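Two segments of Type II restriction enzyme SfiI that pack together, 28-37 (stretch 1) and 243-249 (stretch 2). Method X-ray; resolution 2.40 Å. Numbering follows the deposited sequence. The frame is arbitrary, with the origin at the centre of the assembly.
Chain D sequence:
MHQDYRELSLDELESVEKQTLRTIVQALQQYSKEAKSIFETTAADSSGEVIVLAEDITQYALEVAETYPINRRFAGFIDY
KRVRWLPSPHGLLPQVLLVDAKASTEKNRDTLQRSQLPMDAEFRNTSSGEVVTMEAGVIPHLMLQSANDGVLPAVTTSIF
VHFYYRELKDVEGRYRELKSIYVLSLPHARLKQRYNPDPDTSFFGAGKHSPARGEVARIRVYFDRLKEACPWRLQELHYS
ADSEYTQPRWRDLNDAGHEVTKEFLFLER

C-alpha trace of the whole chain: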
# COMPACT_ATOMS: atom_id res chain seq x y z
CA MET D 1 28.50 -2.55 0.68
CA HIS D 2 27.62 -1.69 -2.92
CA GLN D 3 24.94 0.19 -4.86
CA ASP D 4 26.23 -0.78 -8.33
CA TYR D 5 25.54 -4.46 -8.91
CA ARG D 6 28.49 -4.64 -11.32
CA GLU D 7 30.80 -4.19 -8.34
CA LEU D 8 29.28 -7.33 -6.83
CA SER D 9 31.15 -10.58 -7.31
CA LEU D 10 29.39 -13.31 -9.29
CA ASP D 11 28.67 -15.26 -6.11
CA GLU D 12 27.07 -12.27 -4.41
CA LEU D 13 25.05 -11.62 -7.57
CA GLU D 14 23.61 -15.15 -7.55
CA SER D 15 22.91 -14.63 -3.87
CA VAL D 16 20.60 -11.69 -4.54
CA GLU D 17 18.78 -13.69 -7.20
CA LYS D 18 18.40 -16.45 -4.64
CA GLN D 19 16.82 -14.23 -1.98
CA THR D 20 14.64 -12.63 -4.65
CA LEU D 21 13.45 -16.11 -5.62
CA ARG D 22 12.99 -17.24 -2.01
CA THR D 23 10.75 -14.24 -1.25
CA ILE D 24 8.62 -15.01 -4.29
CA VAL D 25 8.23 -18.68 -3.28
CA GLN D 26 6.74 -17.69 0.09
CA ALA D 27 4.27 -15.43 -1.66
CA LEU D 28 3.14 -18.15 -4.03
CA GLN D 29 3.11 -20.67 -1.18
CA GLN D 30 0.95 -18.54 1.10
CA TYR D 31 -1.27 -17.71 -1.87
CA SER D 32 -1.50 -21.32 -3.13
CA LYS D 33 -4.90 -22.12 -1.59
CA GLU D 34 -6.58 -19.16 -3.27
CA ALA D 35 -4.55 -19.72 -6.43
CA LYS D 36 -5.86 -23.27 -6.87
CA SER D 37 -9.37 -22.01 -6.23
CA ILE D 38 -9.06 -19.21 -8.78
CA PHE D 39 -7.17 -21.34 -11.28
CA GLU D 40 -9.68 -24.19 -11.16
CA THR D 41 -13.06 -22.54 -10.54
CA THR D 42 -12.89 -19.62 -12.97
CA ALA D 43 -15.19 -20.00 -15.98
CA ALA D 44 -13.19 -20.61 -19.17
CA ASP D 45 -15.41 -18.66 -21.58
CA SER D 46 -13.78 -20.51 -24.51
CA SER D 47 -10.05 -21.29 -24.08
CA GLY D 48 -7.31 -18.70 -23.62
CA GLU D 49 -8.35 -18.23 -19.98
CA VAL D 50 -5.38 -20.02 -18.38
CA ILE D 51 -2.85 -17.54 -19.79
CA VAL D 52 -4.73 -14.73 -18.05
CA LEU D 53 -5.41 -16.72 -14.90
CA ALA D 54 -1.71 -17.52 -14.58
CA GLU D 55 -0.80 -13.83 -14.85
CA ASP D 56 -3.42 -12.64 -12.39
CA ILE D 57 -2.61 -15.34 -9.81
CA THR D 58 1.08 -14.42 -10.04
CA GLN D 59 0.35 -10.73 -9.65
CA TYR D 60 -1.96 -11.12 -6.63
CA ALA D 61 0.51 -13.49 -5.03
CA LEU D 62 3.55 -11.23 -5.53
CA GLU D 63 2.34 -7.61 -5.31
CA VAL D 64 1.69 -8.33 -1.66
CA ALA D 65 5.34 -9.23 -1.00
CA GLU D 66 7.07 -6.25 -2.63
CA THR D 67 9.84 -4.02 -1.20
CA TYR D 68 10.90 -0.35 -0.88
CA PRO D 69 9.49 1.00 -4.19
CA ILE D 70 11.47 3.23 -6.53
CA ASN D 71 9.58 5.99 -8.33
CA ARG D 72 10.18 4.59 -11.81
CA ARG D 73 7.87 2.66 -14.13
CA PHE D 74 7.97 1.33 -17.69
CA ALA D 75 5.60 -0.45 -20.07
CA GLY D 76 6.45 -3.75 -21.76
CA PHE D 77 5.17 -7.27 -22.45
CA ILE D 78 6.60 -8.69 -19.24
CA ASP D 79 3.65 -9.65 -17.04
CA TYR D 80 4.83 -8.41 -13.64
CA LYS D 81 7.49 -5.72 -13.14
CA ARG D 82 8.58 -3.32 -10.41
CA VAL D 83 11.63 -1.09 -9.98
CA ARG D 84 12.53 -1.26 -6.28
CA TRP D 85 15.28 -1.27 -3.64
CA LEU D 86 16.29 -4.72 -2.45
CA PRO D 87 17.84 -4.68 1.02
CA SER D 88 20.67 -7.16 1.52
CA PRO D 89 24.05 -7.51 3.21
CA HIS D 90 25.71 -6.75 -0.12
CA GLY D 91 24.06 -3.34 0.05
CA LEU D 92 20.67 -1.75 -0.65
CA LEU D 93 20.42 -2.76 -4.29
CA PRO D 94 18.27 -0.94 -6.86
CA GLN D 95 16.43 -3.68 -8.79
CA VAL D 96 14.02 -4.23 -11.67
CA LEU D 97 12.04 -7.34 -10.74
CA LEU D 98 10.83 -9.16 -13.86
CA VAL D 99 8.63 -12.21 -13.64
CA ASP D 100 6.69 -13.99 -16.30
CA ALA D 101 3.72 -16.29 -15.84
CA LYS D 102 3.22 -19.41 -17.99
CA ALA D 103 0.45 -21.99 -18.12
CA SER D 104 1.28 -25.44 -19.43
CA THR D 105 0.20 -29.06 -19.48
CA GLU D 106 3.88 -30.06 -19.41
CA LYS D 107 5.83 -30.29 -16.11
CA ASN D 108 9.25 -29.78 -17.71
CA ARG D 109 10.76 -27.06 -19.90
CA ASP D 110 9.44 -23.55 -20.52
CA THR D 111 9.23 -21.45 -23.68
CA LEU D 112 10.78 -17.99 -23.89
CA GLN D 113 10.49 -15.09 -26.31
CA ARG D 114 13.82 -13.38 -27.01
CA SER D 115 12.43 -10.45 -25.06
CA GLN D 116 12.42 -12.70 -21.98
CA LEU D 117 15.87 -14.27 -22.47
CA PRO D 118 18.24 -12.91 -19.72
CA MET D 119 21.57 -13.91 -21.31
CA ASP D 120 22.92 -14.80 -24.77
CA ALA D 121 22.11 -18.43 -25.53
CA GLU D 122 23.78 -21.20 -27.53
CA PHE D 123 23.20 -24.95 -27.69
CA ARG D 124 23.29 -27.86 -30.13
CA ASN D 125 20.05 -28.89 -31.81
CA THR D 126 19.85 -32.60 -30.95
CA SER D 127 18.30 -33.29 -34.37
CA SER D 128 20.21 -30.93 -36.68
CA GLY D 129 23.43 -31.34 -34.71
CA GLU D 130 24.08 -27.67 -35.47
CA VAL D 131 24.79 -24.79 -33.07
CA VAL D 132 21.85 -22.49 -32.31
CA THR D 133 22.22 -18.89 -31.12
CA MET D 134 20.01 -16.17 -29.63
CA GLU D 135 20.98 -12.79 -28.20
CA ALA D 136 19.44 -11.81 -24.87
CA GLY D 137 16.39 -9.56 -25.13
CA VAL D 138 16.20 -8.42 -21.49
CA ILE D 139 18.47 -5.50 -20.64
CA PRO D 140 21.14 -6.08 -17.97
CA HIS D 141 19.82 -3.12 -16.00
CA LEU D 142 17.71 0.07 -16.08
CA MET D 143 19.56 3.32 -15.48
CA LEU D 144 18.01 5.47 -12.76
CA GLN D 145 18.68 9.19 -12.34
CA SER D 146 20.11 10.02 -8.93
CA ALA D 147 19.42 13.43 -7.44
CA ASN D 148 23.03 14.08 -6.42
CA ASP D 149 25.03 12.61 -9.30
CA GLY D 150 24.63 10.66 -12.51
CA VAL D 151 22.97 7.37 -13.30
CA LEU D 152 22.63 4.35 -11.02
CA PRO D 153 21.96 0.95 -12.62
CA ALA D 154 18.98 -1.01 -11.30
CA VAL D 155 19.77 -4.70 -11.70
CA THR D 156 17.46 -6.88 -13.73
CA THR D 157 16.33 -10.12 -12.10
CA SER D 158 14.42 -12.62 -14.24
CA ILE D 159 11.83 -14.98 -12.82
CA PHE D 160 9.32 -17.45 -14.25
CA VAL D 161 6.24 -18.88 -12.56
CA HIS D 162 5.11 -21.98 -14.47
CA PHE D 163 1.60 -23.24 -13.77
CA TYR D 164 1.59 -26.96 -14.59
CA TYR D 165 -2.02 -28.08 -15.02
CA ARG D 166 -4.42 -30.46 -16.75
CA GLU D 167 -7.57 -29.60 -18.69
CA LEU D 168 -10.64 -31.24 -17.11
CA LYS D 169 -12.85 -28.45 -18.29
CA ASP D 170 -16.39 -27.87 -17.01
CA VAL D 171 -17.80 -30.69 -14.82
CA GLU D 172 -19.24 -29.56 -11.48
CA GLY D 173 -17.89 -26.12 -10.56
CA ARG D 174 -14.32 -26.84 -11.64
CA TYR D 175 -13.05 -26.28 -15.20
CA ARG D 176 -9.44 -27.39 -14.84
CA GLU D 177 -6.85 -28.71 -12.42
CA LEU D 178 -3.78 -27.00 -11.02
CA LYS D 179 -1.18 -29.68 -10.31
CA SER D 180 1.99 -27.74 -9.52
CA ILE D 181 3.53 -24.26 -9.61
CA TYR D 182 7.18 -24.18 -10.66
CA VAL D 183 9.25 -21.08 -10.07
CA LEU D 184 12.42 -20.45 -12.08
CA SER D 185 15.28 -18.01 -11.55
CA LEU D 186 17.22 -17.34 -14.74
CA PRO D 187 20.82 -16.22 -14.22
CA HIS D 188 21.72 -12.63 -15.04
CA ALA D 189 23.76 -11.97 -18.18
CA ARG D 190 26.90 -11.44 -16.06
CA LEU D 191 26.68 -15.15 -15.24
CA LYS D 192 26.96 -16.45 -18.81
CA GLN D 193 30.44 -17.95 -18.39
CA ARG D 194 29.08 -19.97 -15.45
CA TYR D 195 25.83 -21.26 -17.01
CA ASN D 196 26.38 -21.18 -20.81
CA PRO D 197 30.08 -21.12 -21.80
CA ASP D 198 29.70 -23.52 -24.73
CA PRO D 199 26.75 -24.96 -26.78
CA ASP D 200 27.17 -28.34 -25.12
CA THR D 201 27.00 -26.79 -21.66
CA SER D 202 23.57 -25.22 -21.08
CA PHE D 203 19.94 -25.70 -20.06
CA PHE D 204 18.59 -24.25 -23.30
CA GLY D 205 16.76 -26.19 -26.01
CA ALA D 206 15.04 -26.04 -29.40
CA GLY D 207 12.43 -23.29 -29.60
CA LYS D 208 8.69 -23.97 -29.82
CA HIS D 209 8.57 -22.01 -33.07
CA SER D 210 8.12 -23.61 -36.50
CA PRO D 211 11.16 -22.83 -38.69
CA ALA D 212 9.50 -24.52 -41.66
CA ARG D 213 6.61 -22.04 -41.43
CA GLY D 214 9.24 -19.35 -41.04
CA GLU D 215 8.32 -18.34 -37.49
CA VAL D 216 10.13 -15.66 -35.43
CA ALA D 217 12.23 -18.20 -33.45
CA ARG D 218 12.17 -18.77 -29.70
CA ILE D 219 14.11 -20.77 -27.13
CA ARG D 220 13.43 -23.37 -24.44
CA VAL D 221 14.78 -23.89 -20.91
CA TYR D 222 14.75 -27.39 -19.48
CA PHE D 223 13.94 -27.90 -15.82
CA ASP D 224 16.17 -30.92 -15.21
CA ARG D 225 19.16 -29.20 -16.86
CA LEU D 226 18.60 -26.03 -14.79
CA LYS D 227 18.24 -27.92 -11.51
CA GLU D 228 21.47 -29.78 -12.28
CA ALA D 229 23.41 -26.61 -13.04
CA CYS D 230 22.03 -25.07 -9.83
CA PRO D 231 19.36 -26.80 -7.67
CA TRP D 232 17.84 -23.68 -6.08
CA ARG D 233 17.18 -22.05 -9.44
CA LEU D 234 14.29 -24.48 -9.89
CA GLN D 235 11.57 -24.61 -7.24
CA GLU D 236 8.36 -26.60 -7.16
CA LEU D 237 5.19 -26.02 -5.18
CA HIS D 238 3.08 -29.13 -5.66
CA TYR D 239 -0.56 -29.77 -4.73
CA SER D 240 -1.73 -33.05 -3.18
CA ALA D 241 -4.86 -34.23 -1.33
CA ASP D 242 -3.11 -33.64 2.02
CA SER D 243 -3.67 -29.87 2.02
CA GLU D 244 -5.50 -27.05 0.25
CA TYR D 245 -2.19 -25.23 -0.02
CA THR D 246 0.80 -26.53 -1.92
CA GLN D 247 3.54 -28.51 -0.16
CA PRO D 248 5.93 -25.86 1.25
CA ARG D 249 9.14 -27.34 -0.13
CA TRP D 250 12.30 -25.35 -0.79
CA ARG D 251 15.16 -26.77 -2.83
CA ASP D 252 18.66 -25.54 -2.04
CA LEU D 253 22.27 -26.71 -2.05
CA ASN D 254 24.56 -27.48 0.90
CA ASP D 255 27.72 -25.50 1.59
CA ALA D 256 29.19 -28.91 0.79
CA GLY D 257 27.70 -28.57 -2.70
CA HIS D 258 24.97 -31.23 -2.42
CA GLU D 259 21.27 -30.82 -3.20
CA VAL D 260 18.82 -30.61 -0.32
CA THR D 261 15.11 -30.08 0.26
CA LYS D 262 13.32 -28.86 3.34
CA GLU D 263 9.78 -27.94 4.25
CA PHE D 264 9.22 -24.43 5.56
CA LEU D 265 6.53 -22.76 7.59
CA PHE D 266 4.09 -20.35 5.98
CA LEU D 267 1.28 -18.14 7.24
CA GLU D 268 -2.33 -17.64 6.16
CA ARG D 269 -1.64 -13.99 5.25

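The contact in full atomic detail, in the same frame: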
# COMPACT_ATOMS: atom_id res chain seq x y z
N LEU D 28 3.92 -17.16 -3.31
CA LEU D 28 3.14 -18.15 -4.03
C LEU D 28 2.64 -19.23 -3.06
O LEU D 28 1.49 -19.65 -3.13
CB LEU D 28 3.98 -18.76 -5.15
CG LEU D 28 4.28 -17.74 -6.26
CD1 LEU D 28 5.46 -18.20 -7.11
CD2 LEU D 28 3.01 -17.54 -7.10
N GLN D 29 3.50 -19.65 -2.14
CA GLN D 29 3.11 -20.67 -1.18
C GLN D 29 1.90 -20.23 -0.37
O GLN D 29 0.88 -20.92 -0.33
CB GLN D 29 4.26 -20.97 -0.22
CG GLN D 29 3.83 -21.88 0.94
CD GLN D 29 3.34 -23.25 0.47
OE1 GLN D 29 2.51 -23.88 1.13
NE2 GLN D 29 3.87 -23.72 -0.66
N GLN D 30 2.02 -19.07 0.27
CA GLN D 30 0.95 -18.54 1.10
C GLN D 30 -0.30 -18.18 0.31
O GLN D 30 -1.39 -18.05 0.86
CB GLN D 30 1.48 -17.35 1.91
CG GLN D 30 2.63 -17.77 2.84
CD GLN D 30 3.11 -16.70 3.80
OE1 GLN D 30 3.93 -16.97 4.67
NE2 GLN D 30 2.61 -15.48 3.64
N TYR D 31 -0.15 -18.04 -1.01
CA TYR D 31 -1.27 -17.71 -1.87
C TYR D 31 -1.78 -18.94 -2.64
O TYR D 31 -2.72 -18.84 -3.41
CB TYR D 31 -0.85 -16.65 -2.88
CG TYR D 31 -2.01 -16.04 -3.65
CD1 TYR D 31 -2.92 -15.19 -3.01
CD2 TYR D 31 -2.20 -16.31 -5.01
CE1 TYR D 31 -4.00 -14.64 -3.70
CE2 TYR D 31 -3.29 -15.76 -5.70
CZ TYR D 31 -4.18 -14.93 -5.04
OH TYR D 31 -5.26 -14.39 -5.71
N SER D 32 -1.14 -20.09 -2.41
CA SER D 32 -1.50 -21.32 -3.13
C SER D 32 -2.94 -21.81 -2.98
O SER D 32 -3.52 -22.31 -3.93
CB SER D 32 -0.53 -22.45 -2.77
OG SER D 32 -0.80 -22.97 -1.48
N LYS D 33 -3.53 -21.68 -1.79
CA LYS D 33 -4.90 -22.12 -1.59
C LYS D 33 -5.85 -21.34 -2.50
O LYS D 33 -6.66 -21.92 -3.22
CB LYS D 33 -5.33 -21.94 -0.14
CG LYS D 33 -6.77 -22.37 0.15
CD LYS D 33 -7.11 -22.19 1.61
CE LYS D 33 -8.54 -22.57 1.91
NZ LYS D 33 -9.51 -21.72 1.16
N GLU D 34 -5.73 -20.01 -2.46
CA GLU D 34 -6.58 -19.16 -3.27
C GLU D 34 -6.24 -19.29 -4.75
O GLU D 34 -7.12 -19.16 -5.61
CB GLU D 34 -6.45 -17.70 -2.84
CG GLU D 34 -7.07 -16.71 -3.82
CD GLU D 34 -7.17 -15.31 -3.26
OE1 GLU D 34 -7.30 -14.36 -4.06
OE2 GLU D 34 -7.13 -15.16 -2.02
N ALA D 35 -4.98 -19.56 -5.04
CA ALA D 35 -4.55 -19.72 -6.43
C ALA D 35 -5.23 -20.93 -7.07
O ALA D 35 -5.74 -20.85 -8.19
CB ALA D 35 -3.03 -19.88 -6.49
N LYS D 36 -5.23 -22.06 -6.35
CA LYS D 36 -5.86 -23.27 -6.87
C LYS D 36 -7.33 -22.99 -7.11
O LYS D 36 -7.88 -23.31 -8.16
CB LYS D 36 -5.71 -24.42 -5.87
CG LYS D 36 -6.19 -25.75 -6.40
CD LYS D 36 -5.79 -26.89 -5.48
CE LYS D 36 -6.25 -28.25 -6.03
NZ LYS D 36 -7.74 -28.38 -6.05
N SER D 37 -7.97 -22.36 -6.12
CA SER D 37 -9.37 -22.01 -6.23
C SER D 37 -9.64 -21.16 -7.47
O SER D 37 -10.53 -21.47 -8.27
CB SER D 37 -9.81 -21.25 -4.99
OG SER D 37 -11.07 -20.66 -5.19
N SER D 243 -3.41 -31.25 1.63
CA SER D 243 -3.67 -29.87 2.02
C SER D 243 -4.18 -29.00 0.89
O SER D 243 -3.88 -29.24 -0.28
CB SER D 243 -2.37 -29.26 2.57
OG SER D 243 -2.58 -27.91 2.96
N GLU D 244 -4.95 -27.97 1.24
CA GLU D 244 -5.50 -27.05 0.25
C GLU D 244 -4.39 -26.19 -0.33
O GLU D 244 -4.50 -25.67 -1.44
CB GLU D 244 -6.54 -26.11 0.88
CG GLU D 244 -7.66 -26.78 1.65
CD GLU D 244 -8.67 -25.76 2.13
OE1 GLU D 244 -9.53 -25.36 1.31
OE2 GLU D 244 -8.60 -25.34 3.31
N TYR D 245 -3.32 -26.01 0.45
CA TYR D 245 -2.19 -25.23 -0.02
C TYR D 245 -1.20 -26.20 -0.61
O TYR D 245 -1.33 -27.41 -0.42
CB TYR D 245 -1.48 -24.50 1.13
CG TYR D 245 -2.30 -23.45 1.83
CD1 TYR D 245 -3.27 -23.79 2.76
CD2 TYR D 245 -2.06 -22.10 1.58
CE1 TYR D 245 -4.00 -22.80 3.44
CE2 TYR D 245 -2.78 -21.11 2.25
CZ TYR D 245 -3.75 -21.47 3.17
OH TYR D 245 -4.46 -20.48 3.82
N THR D 246 -0.22 -25.68 -1.34
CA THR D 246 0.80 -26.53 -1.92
C THR D 246 1.75 -27.01 -0.81
O THR D 246 1.72 -26.49 0.30
CB THR D 246 1.62 -25.76 -2.97
OG1 THR D 246 1.98 -24.48 -2.44
CG2 THR D 246 0.82 -25.58 -4.26
N GLN D 247 2.57 -28.00 -1.12
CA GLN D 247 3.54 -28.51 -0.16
C GLN D 247 4.68 -27.49 -0.10
O GLN D 247 5.39 -27.26 -1.09
CB GLN D 247 4.07 -29.88 -0.59
CG GLN D 247 3.01 -30.97 -0.63
CD GLN D 247 2.51 -31.36 0.75
OE1 GLN D 247 1.40 -31.88 0.90
NE2 GLN D 247 3.33 -31.12 1.78
N PRO D 248 4.87 -26.86 1.07
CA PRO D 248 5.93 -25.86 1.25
C PRO D 248 7.31 -26.52 1.21
O PRO D 248 7.88 -26.84 2.25
CB PRO D 248 5.61 -25.27 2.62
CG PRO D 248 5.10 -26.49 3.36
CD PRO D 248 4.18 -27.12 2.34
N ARG D 249 7.84 -26.72 0.01
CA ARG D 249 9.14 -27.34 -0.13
C ARG D 249 10.12 -26.41 -0.83
O ARG D 249 9.83 -25.87 -1.90
CB ARG D 249 9.00 -28.67 -0.90

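Residues 28-37 belong to a helix that extends beyond both ends of the stretch, whereas residues 243-249 run largely as an irregular segment against its side, more than 200 positions away in sequence. The backbones come closest at Lys 33 and Tyr 245, whose CA atoms lie 4.4 Å apart, and the contact buries 475 Å² in all. Near this point the helix is kinked: the backbone nitrogens of Lys 33 and Glu 34 make no bond to the preceding turn, while regular bonding resumes at Ala 35, where Ala 35 N lies 2.9 Å from Tyr 31 O.

Lys 33 gives up the most surface, 98 Å², and meets two partners in different ways. Lys 33 CB sits 3.5 Å from the centroid of the Tyr 245 ring and only 9° off the ring normal, which places a methylene squarely over the aromatic face and identifies a CH-pi contact. The chain is extended through chi3 (all t), but chi4 is m, -61°. Lys 33 CE lies 3.0 Å from Glu 244 OE1, nearer than the amine. Lys 33 NZ stands 3.6 Å from Glu 244 OE1, a long salt bridge in which opposite charges attract without close approach. The backbone adds a further contact: Lys 33 CA lies 3.6 Å from Glu 244 O, and the angle of 153° at the hydrogen supports a CA-H...O interaction.

Tyr 245, covered over 84 Å², has its ring edge against the helix backbone. Gln 29 O is 3.7 Å from Tyr 245 CD2, and Gln 30 O is 3.6 Å from Tyr 245 CE2; both oxygens lie near the ring plane, where the slightly positive ring hydrogens face them. The ring thus receives an aliphatic group over one face and carbonyl oxygens at its edge.

Beside the ring, Ser 32 supplies the hydrogen bond between the stretches. Thr 246 N donates to Ser 32 OG across 2.8 Å with an N-H...O angle of 157°. Ser 32 OG in turn donates to Gln 29 O at 2.9 Å, so it accepts from the irregular segment while donating to its own helix. Gln 29 O also accepts from Ser 32 N at 3.0 Å.

The second stretch covers 79 Å² of Gln 29. Its CA-to-CB bond points sideways, but the end of the side chain comes nearer to the second stretch and packs beside Thr 246 and Pro 248. The amide is probably turned over in the model, so its individual oxygen and nitrogen positions cannot support an assignment of bonds.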